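Long-range contacts in putative N-acetyl-gamma-glutamyl-phosphate reductase (Arabidopsis thaliana, PDB 1XYG), which probably catalyses the NADPH-dependent reduction of N-acetyl-L-glutamyl 5-phosphate to its semialdehyde, the third of the four steps from L-glutamate to N(2)-acetyl-L-ornithine in arginine biosynthesis: residues V134-E139 / A155-N160; K107-S112 / Q338-M343; L144-R149 / E281-V286. One frame throughout, in Å; residues are numbered along the deposited sequence.

Interaction 1. Residues V134-E139 / A155-N160; sequences VELQKE and ARLVAN
Leu136 and Leu157 meet branch to branch, their side chains crossing at about a right angle. The methyl CD2 of Leu157 sets itself against the fork of Leu136, 3.7 Å from Leu136 CG and 3.8 Å from Leu136 CD2. Beside this apolar pair, Glu139 crosses Arg156 obliquely, its carboxylate plane almost perpendicular (89°) to the guanidinium. The ion pair is long, with Glu139 OE2 3.8 Å from Arg156 NE, and three waters join the two residues. Water 3, in the plane of the guanidinium at its edge, takes a bond from Arg156 NE and gives one to Glu139 OE2 at 2.7 Å; water 1 links Arg156 NH2 with Glu139 OE1. A third, water 2, accepts from the Arg156 backbone N and donates to both O and OE2 of Glu139. A bend at chi3 (81°) places the Arg156 CZ; NH1 is bonded to the carbonyl O of Leu106. The short helix 134-137 thus lies beside strand 157-159 of the parallel sheet, where Leu136 and Leu157 also pack on Ile99 of helix 95-100, and the strand itself runs between strands 107-110 and 141-142.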
loop_
_atom_site.group_PDB
_atom_site.type_symbol
_atom_site.label_atom_id
_atom_site.label_comp_id
_atom_site.label_asym_id
_atom_site.label_seq_id
_atom_site.Cartn_x
_atom_site.Cartn_y
_atom_site.Cartn_z
ATOM N N VAL A 134 -25.447 -31.500 -16.937
ATOM C CA VAL A 134 -24.893 -31.886 -18.230
ATOM C C VAL A 134 -25.669 -31.401 -19.454
ATOM O O VAL A 134 -25.071 -30.884 -20.397
ATOM C CB VAL A 134 -24.735 -33.421 -18.321
ATOM C CG1 VAL A 134 -24.255 -33.817 -19.712
ATOM C CG2 VAL A 134 -23.746 -33.908 -17.276
ATOM N N GLU A 135 -26.989 -31.584 -19.447
ATOM C CA GLU A 135 -27.828 -31.169 -20.574
ATOM C C GLU A 135 -27.850 -29.659 -20.766
ATOM O O GLU A 135 -27.630 -29.158 -21.869
ATOM C CB GLU A 135 -29.279 -31.645 -20.402
ATOM C CG GLU A 135 -29.613 -33.073 -20.827
ATOM C CD GLU A 135 -28.672 -33.639 -21.864
ATOM O OE1 GLU A 135 -28.456 -32.986 -22.899
ATOM O OE2 GLU A 135 -28.155 -34.752 -21.642
ATOM N N LEU A 136 -28.153 -28.940 -19.693
ATOM C CA LEU A 136 -28.216 -27.484 -19.739
ATOM C C LEU A 136 -26.915 -26.915 -20.290
ATOM O O LEU A 136 -26.914 -25.921 -21.015
ATOM C CB LEU A 136 -28.469 -26.922 -18.336
ATOM C CG LEU A 136 -28.688 -25.407 -18.240
ATOM C CD1 LEU A 136 -29.814 -25.015 -19.171
ATOM C CD2 LEU A 136 -29.026 -25.008 -16.812
ATOM N N GLN A 137 -25.809 -27.575 -19.957
ATOM C CA GLN A 137 -24.492 -27.136 -20.394
ATOM C C GLN A 137 -24.352 -26.897 -21.889
ATOM O O GLN A 137 -23.635 -25.988 -22.307
ATOM C CB GLN A 137 -23.420 -28.139 -19.976
ATOM C CG GLN A 137 -22.039 -27.719 -20.455
ATOM C CD GLN A 137 -21.575 -26.451 -19.776
ATOM O OE1 GLN A 137 -21.435 -26.416 -18.556
ATOM N NE2 GLN A 137 -21.340 -25.405 -20.556
ATOM N N LYS A 138 -25.034 -27.697 -22.701
ATOM C CA LYS A 138 -24.907 -27.524 -24.139
ATOM C C LYS A 138 -25.595 -26.319 -24.750
ATOM O O LYS A 138 -25.399 -26.029 -25.930
ATOM C CB LYS A 138 -25.320 -28.782 -24.905
ATOM C CG LYS A 138 -26.261 -29.759 -24.267
ATOM C CD LYS A 138 -26.032 -31.072 -25.009
ATOM C CE LYS A 138 -27.115 -32.104 -24.849
ATOM N NZ LYS A 138 -26.587 -33.422 -25.300
ATOM N N GLU A 139 -26.390 -25.605 -23.965
ATOM C CA GLU A 139 -27.047 -24.424 -24.503
ATOM C C GLU A 139 -26.384 -23.157 -23.957
ATOM O O GLU A 139 -26.799 -22.040 -24.264
ATOM C CB GLU A 139 -28.537 -24.438 -24.173
ATOM C CG GLU A 139 -28.888 -24.163 -22.737
ATOM C CD GLU A 139 -30.380 -23.985 -22.564
ATOM O OE1 GLU A 139 -31.116 -25.000 -22.609
ATOM O OE2 GLU A 139 -30.813 -22.824 -22.401
ATOM N N ALA A 155 -28.600 -15.947 -26.371
ATOM C CA ALA A 155 -28.472 -17.000 -25.368
ATOM C C ALA A 155 -29.354 -16.683 -24.168
ATOM O O ALA A 155 -29.641 -15.519 -23.891
ATOM C CB ALA A 155 -27.026 -17.131 -24.923
ATOM N N ARG A 156 -29.792 -17.722 -23.468
ATOM C CA ARG A 156 -30.625 -17.540 -22.281
ATOM C C ARG A 156 -29.716 -17.629 -21.061
ATOM O O ARG A 156 -29.874 -16.893 -20.087
ATOM C CB ARG A 156 -31.702 -18.630 -22.193
ATOM C CG ARG A 156 -32.659 -18.441 -21.015
ATOM C CD ARG A 156 -33.713 -19.536 -20.937
ATOM N NE ARG A 156 -33.218 -20.752 -20.299
ATOM C CZ ARG A 156 -33.060 -20.898 -18.985
ATOM N NH1 ARG A 156 -33.359 -19.901 -18.160
ATOM N NH2 ARG A 156 -32.609 -22.044 -18.495
ATOM N N LEU A 157 -28.760 -18.549 -21.131
ATOM C CA LEU A 157 -27.806 -18.762 -20.053
ATOM C C LEU A 157 -26.388 -18.511 -20.555
ATOM O O LEU A 157 -25.900 -19.190 -21.469
ATOM C CB LEU A 157 -27.914 -20.191 -19.515
ATOM C CG LEU A 157 -26.901 -20.576 -18.426
ATOM C CD1 LEU A 157 -27.141 -19.737 -17.167
ATOM C CD2 LEU A 157 -27.021 -22.061 -18.109
ATOM N N VAL A 158 -25.730 -17.524 -19.958
ATOM C CA VAL A 158 -24.373 -17.187 -20.346
ATOM C C VAL A 158 -23.395 -17.425 -19.208
ATOM O O VAL A 158 -23.656 -17.056 -18.062
ATOM C CB VAL A 158 -24.263 -15.711 -20.807
ATOM C CG1 VAL A 158 -22.787 -15.309 -20.944
ATOM C CG2 VAL A 158 -24.963 -15.535 -22.149
ATOM N N ALA A 159 -22.277 -18.066 -19.533
ATOM C CA ALA A 159 -21.237 -18.335 -18.549
ATOM C C ALA A 159 -20.244 -17.188 -18.676
ATOM O O ALA A 159 -19.520 -17.098 -19.672
ATOM C CB ALA A 159 -20.550 -19.671 -18.850
ATOM N N ASN A 160 -20.232 -16.298 -17.692
ATOM C CA ASN A 160 -19.322 -15.161 -17.726
ATOM C C ASN A 160 -17.900 -15.671 -17.510
ATOM O O ASN A 160 -17.631 -16.390 -16.545
ATOM C CB ASN A 160 -19.694 -14.145 -16.642
ATOM C CG ASN A 160 -19.243 -12.736 -16.994
ATOM O OD1 ASN A 160 -19.545 -12.231 -18.074
ATOM N ND2 ASN A 160 -18.518 -12.097 -16.088
HETATM O O HOH W 1 -33.513 -24.157 -20.819
HETATM O O HOH W 2 -28.898 -20.529 -23.338
HETATM O O HOH W 3 -33.429 -22.457 -22.872
#

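Interaction 2. Residues K107-S112 / Q338-M343; sequences KIVDLS and QNLNIM
Val109 and Met343 meet where the last helix of the chain, 329-343, packs against the six-stranded parallel sheet of the Rossmann-like NAD-binding domain. Residues 338-343 of this helix run nearly antiparallel to strand 107-110, at 165°, with the two axes 9.0 Å apart at their closest. Val109 points from the strand toward the helix, and its CG2 methyl makes the main apolar contact, 3.5 Å from Met343 SD. With CG1 anti to the backbone N (chi1 169°), CG2 stands beside the N, anti to the carbonyl carbon. The thioether of Met343 bends at chi3 (83°), which carries its terminal methyl back toward the strand, 3.6 Å from Ile108 O. Leu340, one turn earlier, adds its CD1 at 4.3 Å from Val109 CG2, and Asn339 CB borders the same methyl from the helix. The amide of Asn339 is occupied elsewhere, by Thr145 OG1 and the carbonyl of Gly143. At the other end of the contact Lys107 brings NZ to Met343 O in a weak hydrogen bond of 2.9 Å. At the end of the strand, Asp110 OD1 accepts from the Ser112 backbone N to form an Asx turn, and Asp110 OD2 takes the Ser112 hydroxyl on its syn side, at 2.6 Å. The chemistry is therefore divided: a buried patch of methyls and sulfur, with no direction-dependent bond across it, fits helix to sheet, while a lysine stands at the C-terminal end of the helix, where its positive charge would be expected to suit the partial negative charge of the helix's last carbonyls.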
loop_
_atom_site.group_PDB
_atom_site.type_symbol
_atom_site.label_atom_id
_atom_site.label_comp_id
_atom_site.label_asym_id
_atom_site.label_seq_id
_atom_site.Cartn_x
_atom_site.Cartn_y
_atom_site.Cartn_z
ATOM N N LYS A 107 -33.417 -14.721 -18.085
ATOM C CA LYS A 107 -32.167 -14.601 -18.827
ATOM C C LYS A 107 -31.141 -14.679 -17.692
ATOM O O LYS A 107 -31.250 -13.959 -16.698
ATOM C CB LYS A 107 -32.073 -13.256 -19.553
ATOM C CG LYS A 107 -32.924 -13.170 -20.817
ATOM C CD LYS A 107 -32.481 -14.190 -21.851
ATOM C CE LYS A 107 -33.286 -14.083 -23.138
ATOM N NZ LYS A 107 -33.107 -12.761 -23.790
ATOM N N ILE A 108 -30.150 -15.548 -17.835
ATOM C CA ILE A 108 -29.173 -15.739 -16.772
ATOM C C ILE A 108 -27.707 -15.560 -17.148
ATOM O O ILE A 108 -27.240 -16.072 -18.168
ATOM C CB ILE A 108 -29.305 -17.158 -16.155
ATOM C CG1 ILE A 108 -30.745 -17.411 -15.708
ATOM C CG2 ILE A 108 -28.351 -17.308 -14.974
ATOM C CD1 ILE A 108 -31.033 -18.867 -15.400
ATOM N N VAL A 109 -26.986 -14.827 -16.310
ATOM C CA VAL A 109 -25.563 -14.642 -16.512
ATOM C C VAL A 109 -24.886 -15.157 -15.253
ATOM O O VAL A 109 -24.974 -14.550 -14.183
ATOM C CB VAL A 109 -25.174 -13.165 -16.752
ATOM C CG1 VAL A 109 -23.645 -13.021 -16.689
ATOM C CG2 VAL A 109 -25.659 -12.724 -18.142
ATOM N N ASP A 110 -24.237 -16.306 -15.384
ATOM C CA ASP A 110 -23.545 -16.915 -14.261
ATOM C C ASP A 110 -22.098 -16.455 -14.231
ATOM O O ASP A 110 -21.360 -16.659 -15.191
ATOM C CB ASP A 110 -23.591 -18.442 -14.365
ATOM C CG ASP A 110 -22.804 -19.125 -13.250
ATOM O OD1 ASP A 110 -22.786 -18.589 -12.126
ATOM O OD2 ASP A 110 -22.214 -20.200 -13.491
ATOM N N LEU A 111 -21.697 -15.826 -13.130
ATOM C CA LEU A 111 -20.327 -15.354 -13.000
ATOM C C LEU A 111 -19.380 -16.433 -12.484
ATOM O O LEU A 111 -18.162 -16.242 -12.493
ATOM C CB LEU A 111 -20.252 -14.133 -12.082
ATOM C CG LEU A 111 -20.674 -12.822 -12.741
ATOM C CD1 LEU A 111 -22.185 -12.670 -12.661
ATOM C CD2 LEU A 111 -19.975 -11.665 -12.050
ATOM N N SER A 112 -19.936 -17.563 -12.044
ATOM C CA SER A 112 -19.104 -18.655 -11.537
ATOM C C SER A 112 -18.442 -19.342 -12.727
ATOM O O SER A 112 -18.677 -18.977 -13.875
ATOM C CB SER A 112 -19.941 -19.685 -10.776
ATOM O OG SER A 112 -20.423 -20.685 -11.660
ATOM N N GLN A 338 -22.174 -6.299 -19.327
ATOM C CA GLN A 338 -21.993 -6.069 -20.756
ATOM C C GLN A 338 -22.785 -7.126 -21.518
ATOM O O GLN A 338 -23.428 -6.831 -22.520
ATOM C CB GLN A 338 -20.511 -6.168 -21.134
ATOM C CG GLN A 338 -20.168 -5.583 -22.509
ATOM C CD GLN A 338 -18.678 -5.640 -22.820
ATOM O OE1 GLN A 338 -17.845 -5.642 -21.913
ATOM N NE2 GLN A 338 -18.339 -5.674 -24.103
ATOM N N ASN A 339 -22.744 -8.359 -21.026
ATOM C CA ASN A 339 -23.457 -9.463 -21.663
ATOM C C ASN A 339 -24.966 -9.359 -21.474
ATOM O O ASN A 339 -25.730 -9.549 -22.419
ATOM C CB ASN A 339 -22.979 -10.809 -21.114
ATOM C CG ASN A 339 -21.613 -11.192 -21.626
ATOM O OD1 ASN A 339 -21.302 -11.002 -22.811
ATOM N ND2 ASN A 339 -20.787 -11.757 -20.743
ATOM N N LEU A 340 -25.402 -9.053 -20.257
ATOM C CA LEU A 340 -26.831 -8.950 -20.011
ATOM C C LEU A 340 -27.444 -7.830 -20.839
ATOM O O LEU A 340 -28.570 -7.962 -21.307
ATOM C CB LEU A 340 -27.129 -8.716 -18.532
ATOM C CG LEU A 340 -28.625 -8.814 -18.190
ATOM C CD1 LEU A 340 -29.118 -10.241 -18.439
ATOM C CD2 LEU A 340 -28.863 -8.437 -16.739
ATOM N N ASN A 341 -26.710 -6.733 -21.020
ATOM C CA ASN A 341 -27.225 -5.625 -21.812
ATOM C C ASN A 341 -27.715 -6.109 -23.169
ATOM O O ASN A 341 -28.889 -5.941 -23.499
ATOM C CB ASN A 341 -26.167 -4.531 -22.009
ATOM C CG ASN A 341 -26.101 -3.556 -20.825
ATOM O OD1 ASN A 341 -27.108 -3.305 -20.152
ATOM N ND2 ASN A 341 -24.921 -2.990 -20.582
ATOM N N ILE A 342 -26.825 -6.721 -23.944
ATOM C CA ILE A 342 -27.192 -7.198 -25.269
ATOM C C ILE A 342 -28.178 -8.366 -25.250
ATOM O O ILE A 342 -28.966 -8.533 -26.182
ATOM C CB ILE A 342 -25.937 -7.581 -26.089
ATOM C CG1 ILE A 342 -25.168 -8.712 -25.405
ATOM C CG2 ILE A 342 -25.031 -6.358 -26.243
ATOM C CD1 ILE A 342 -23.956 -9.178 -26.190
ATOM N N MET A 343 -28.146 -9.172 -24.192
ATOM C CA MET A 343 -29.066 -10.301 -24.078
ATOM C C MET A 343 -30.499 -9.793 -23.951
ATOM O O MET A 343 -31.441 -10.453 -24.386
ATOM C CB MET A 343 -28.721 -11.150 -22.853
ATOM C CG MET A 343 -27.478 -12.009 -23.022
ATOM S SD MET A 343 -26.824 -12.573 -21.439
ATOM C CE MET A 343 -27.867 -14.024 -21.109
#

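Interaction 3. Residues L144-R149 / E281-V286; sequences LTEILR and EDEEFV
Arg149 and Glu283 come together through bends part-way along both chains. In Glu283 the turn is at chi2 (-71°), which swings CD round; in Arg149 CG stands anti to the backbone N and the bend follows at chi3 (-37°), which places NE. The two groups then meet tip to tip and nearly coplanar, their planes 24° apart. Glu283 OE2 lies at the edge of the guanidinium and pairs with Arg149 NH2 in a salt bridge, although the modelled 2.4 Å is so short that the exact separation is doubtful. Arg149 NH1 has a second acid, Glu348. An alanine in place of Arg149 would probably leave Glu283 and Glu348 without this shared positive mate. Glu146 lies alongside: its CG packs 3.7 Å from Val286 CG2, and its OE2 lies 3.9 Å from Phe285 CB, near the plane of the ring at its edge. Glu146 OE2 and Glu283 OE1 are 4.7 Å apart, and water 4 mediates between these like charges, donating to Glu283 OE1 at 2.8 Å and to Glu146 OE2 at 3.0 Å while accepting from the Phe285 backbone N. Lys330, ion-paired with Glu146 OE1, probably offsets the charge further, and Gln338 also binds OE2. Such a buried, water-bridged charge cluster joins the start of helix 145-153 to the loop leading into strand 286-288, outermost in its sheet within this chain, consistent with a place at the interface between the two domains of the semialdehyde dehydrogenase fold.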
loop_
_atom_site.group_PDB
_atom_site.type_symbol
_atom_site.label_atom_id
_atom_site.label_comp_id
_atom_site.label_asym_id
_atom_site.label_seq_id
_atom_site.Cartn_x
_atom_site.Cartn_y
_atom_site.Cartn_z
ATOM N N LEU A 144 -17.475 -14.027 -23.469
ATOM C CA LEU A 144 -16.370 -13.132 -23.818
ATOM C C LEU A 144 -16.978 -12.229 -24.897
ATOM O O LEU A 144 -16.832 -12.466 -26.103
ATOM C CB LEU A 144 -15.171 -13.930 -24.357
ATOM C CG LEU A 144 -13.897 -13.110 -24.628
ATOM C CD1 LEU A 144 -13.526 -12.298 -23.394
ATOM C CD2 LEU A 144 -12.753 -14.043 -25.012
ATOM N N THR A 145 -17.668 -11.193 -24.432
ATOM C CA THR A 145 -18.398 -10.261 -25.283
ATOM C C THR A 145 -17.854 -9.884 -26.663
ATOM O O THR A 145 -18.523 -10.133 -27.670
ATOM C CB THR A 145 -18.738 -8.973 -24.508
ATOM O OG1 THR A 145 -19.012 -9.302 -23.138
ATOM C CG2 THR A 145 -19.988 -8.324 -25.111
ATOM N N GLU A 146 -16.667 -9.290 -26.729
ATOM C CA GLU A 146 -16.115 -8.880 -28.020
ATOM C C GLU A 146 -15.886 -10.013 -29.015
ATOM O O GLU A 146 -15.812 -9.777 -30.219
ATOM C CB GLU A 146 -14.805 -8.106 -27.827
ATOM C CG GLU A 146 -14.954 -6.750 -27.157
ATOM C CD GLU A 146 -15.293 -6.844 -25.671
ATOM O OE1 GLU A 146 -15.082 -7.923 -25.062
ATOM O OE2 GLU A 146 -15.754 -5.833 -25.104
ATOM N N ILE A 147 -15.776 -11.240 -28.523
ATOM C CA ILE A 147 -15.544 -12.385 -29.396
ATOM C C ILE A 147 -16.826 -13.150 -29.774
ATOM O O ILE A 147 -17.024 -13.500 -30.940
ATOM C CB ILE A 147 -14.559 -13.392 -28.736
ATOM C CG1 ILE A 147 -13.272 -12.680 -28.298
ATOM C CG2 ILE A 147 -14.227 -14.508 -29.704
ATOM C CD1 ILE A 147 -12.400 -12.187 -29.425
ATOM N N LEU A 148 -17.691 -13.414 -28.796
ATOM C CA LEU A 148 -18.918 -14.173 -29.067
ATOM C C LEU A 148 -20.201 -13.344 -28.978
ATOM O O LEU A 148 -21.282 -13.879 -28.728
ATOM C CB LEU A 148 -18.996 -15.366 -28.104
ATOM C CG LEU A 148 -17.833 -16.367 -28.184
ATOM C CD1 LEU A 148 -17.938 -17.405 -27.082
ATOM C CD2 LEU A 148 -17.852 -17.045 -29.540
ATOM N N ARG A 149 -20.073 -12.042 -29.196
ATOM C CA ARG A 149 -21.208 -11.137 -29.129
ATOM C C ARG A 149 -22.490 -11.695 -29.761
ATOM O O ARG A 149 -23.532 -11.775 -29.103
ATOM C CB ARG A 149 -20.867 -9.809 -29.801
ATOM C CG ARG A 149 -21.780 -8.692 -29.344
ATOM C CD ARG A 149 -21.738 -7.549 -30.293
ATOM N NE ARG A 149 -20.399 -7.343 -30.827
ATOM C CZ ARG A 149 -19.409 -6.731 -30.190
ATOM N NH1 ARG A 149 -19.588 -6.250 -28.967
ATOM N NH2 ARG A 149 -18.247 -6.574 -30.804
ATOM N N GLU A 281 -10.691 -2.002 -33.523
ATOM C CA GLU A 281 -10.778 -0.577 -33.838
ATOM C C GLU A 281 -12.087 0.111 -33.439
ATOM O O GLU A 281 -12.071 1.263 -33.014
ATOM C CB GLU A 281 -10.529 -0.364 -35.323
ATOM C CG GLU A 281 -11.637 -0.888 -36.181
ATOM C CD GLU A 281 -11.286 -0.845 -37.642
ATOM O OE1 GLU A 281 -10.815 0.214 -38.105
ATOM O OE2 GLU A 281 -11.488 -1.869 -38.327
ATOM N N ASP A 282 -13.216 -0.579 -33.576
ATOM C CA ASP A 282 -14.497 0.027 -33.214
ATOM C C ASP A 282 -15.051 -0.476 -31.883
ATOM O O ASP A 282 -16.224 -0.271 -31.569
ATOM C CB ASP A 282 -15.526 -0.214 -34.320
ATOM C CG ASP A 282 -15.154 0.481 -35.610
ATOM O OD1 ASP A 282 -14.926 1.711 -35.574
ATOM O OD2 ASP A 282 -15.087 -0.198 -36.657
ATOM N N GLU A 283 -14.200 -1.128 -31.102
ATOM C CA GLU A 283 -14.607 -1.658 -29.810
ATOM C C GLU A 283 -14.363 -0.651 -28.706
ATOM O O GLU A 283 -13.237 -0.199 -28.497
ATOM C CB GLU A 283 -13.851 -2.952 -29.520
ATOM C CG GLU A 283 -14.224 -4.074 -30.473
ATOM C CD GLU A 283 -15.625 -4.622 -30.230
ATOM O OE1 GLU A 283 -16.348 -4.078 -29.371
ATOM O OE2 GLU A 283 -16.000 -5.610 -30.903
ATOM N N GLU A 284 -15.432 -0.298 -28.004
ATOM C CA GLU A 284 -15.354 0.655 -26.906
ATOM C C GLU A 284 -14.426 0.202 -25.772
ATOM O O GLU A 284 -13.559 0.953 -25.328
ATOM C CB GLU A 284 -16.757 0.899 -26.332
ATOM C CG GLU A 284 -16.796 1.757 -25.066
ATOM C CD GLU A 284 -16.256 3.166 -25.280
ATOM O OE1 GLU A 284 -16.109 3.582 -26.448
ATOM O OE2 GLU A 284 -15.985 3.864 -24.283
ATOM N N PHE A 285 -14.594 -1.038 -25.328
ATOM C CA PHE A 285 -13.825 -1.549 -24.201
ATOM C C PHE A 285 -12.459 -2.178 -24.402
ATOM O O PHE A 285 -11.774 -2.482 -23.428
ATOM C CB PHE A 285 -14.719 -2.489 -23.415
ATOM C CG PHE A 285 -15.979 -1.832 -22.949
ATOM C CD1 PHE A 285 -15.920 -0.764 -22.051
ATOM C CD2 PHE A 285 -17.217 -2.233 -23.445
ATOM C CE1 PHE A 285 -17.078 -0.101 -21.651
ATOM C CE2 PHE A 285 -18.384 -1.578 -23.052
ATOM C CZ PHE A 285 -18.314 -0.513 -22.156
ATOM N N VAL A 286 -12.047 -2.375 -25.644
ATOM C CA VAL A 286 -10.742 -2.955 -25.898
ATOM C C VAL A 286 -9.910 -1.950 -26.687
ATOM O O VAL A 286 -10.197 -1.660 -27.843
ATOM C CB VAL A 286 -10.873 -4.277 -26.685
ATOM C CG1 VAL A 286 -9.506 -4.948 -26.827
ATOM C CG2 VAL A 286 -11.867 -5.193 -25.985
HETATM O O HOH W 4 -16.089 -3.360 -26.721
#

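Interactions 1 and 2 share the parallel sheet, since strands 157-159 and 107-110 are neighbours in it; they touch through backbone pairing of Arg156 and Val158 with Ile108 and by Val158 CG2 against Met343 CE. Interaction 1 is the more exposed, and its polar side is carried mostly by water. Interaction 2 is buried and largely apolar, as suits a helix laid on a sheet. Interaction 3, also buried but rich in charge, probably belongs to the domain boundary. It meets interaction 2 through polar side chains of helix 329-343. Interactions 1 and 3 do not touch, their centres about 21 Å apart, although helix 145-153 leads on to strand 157-159.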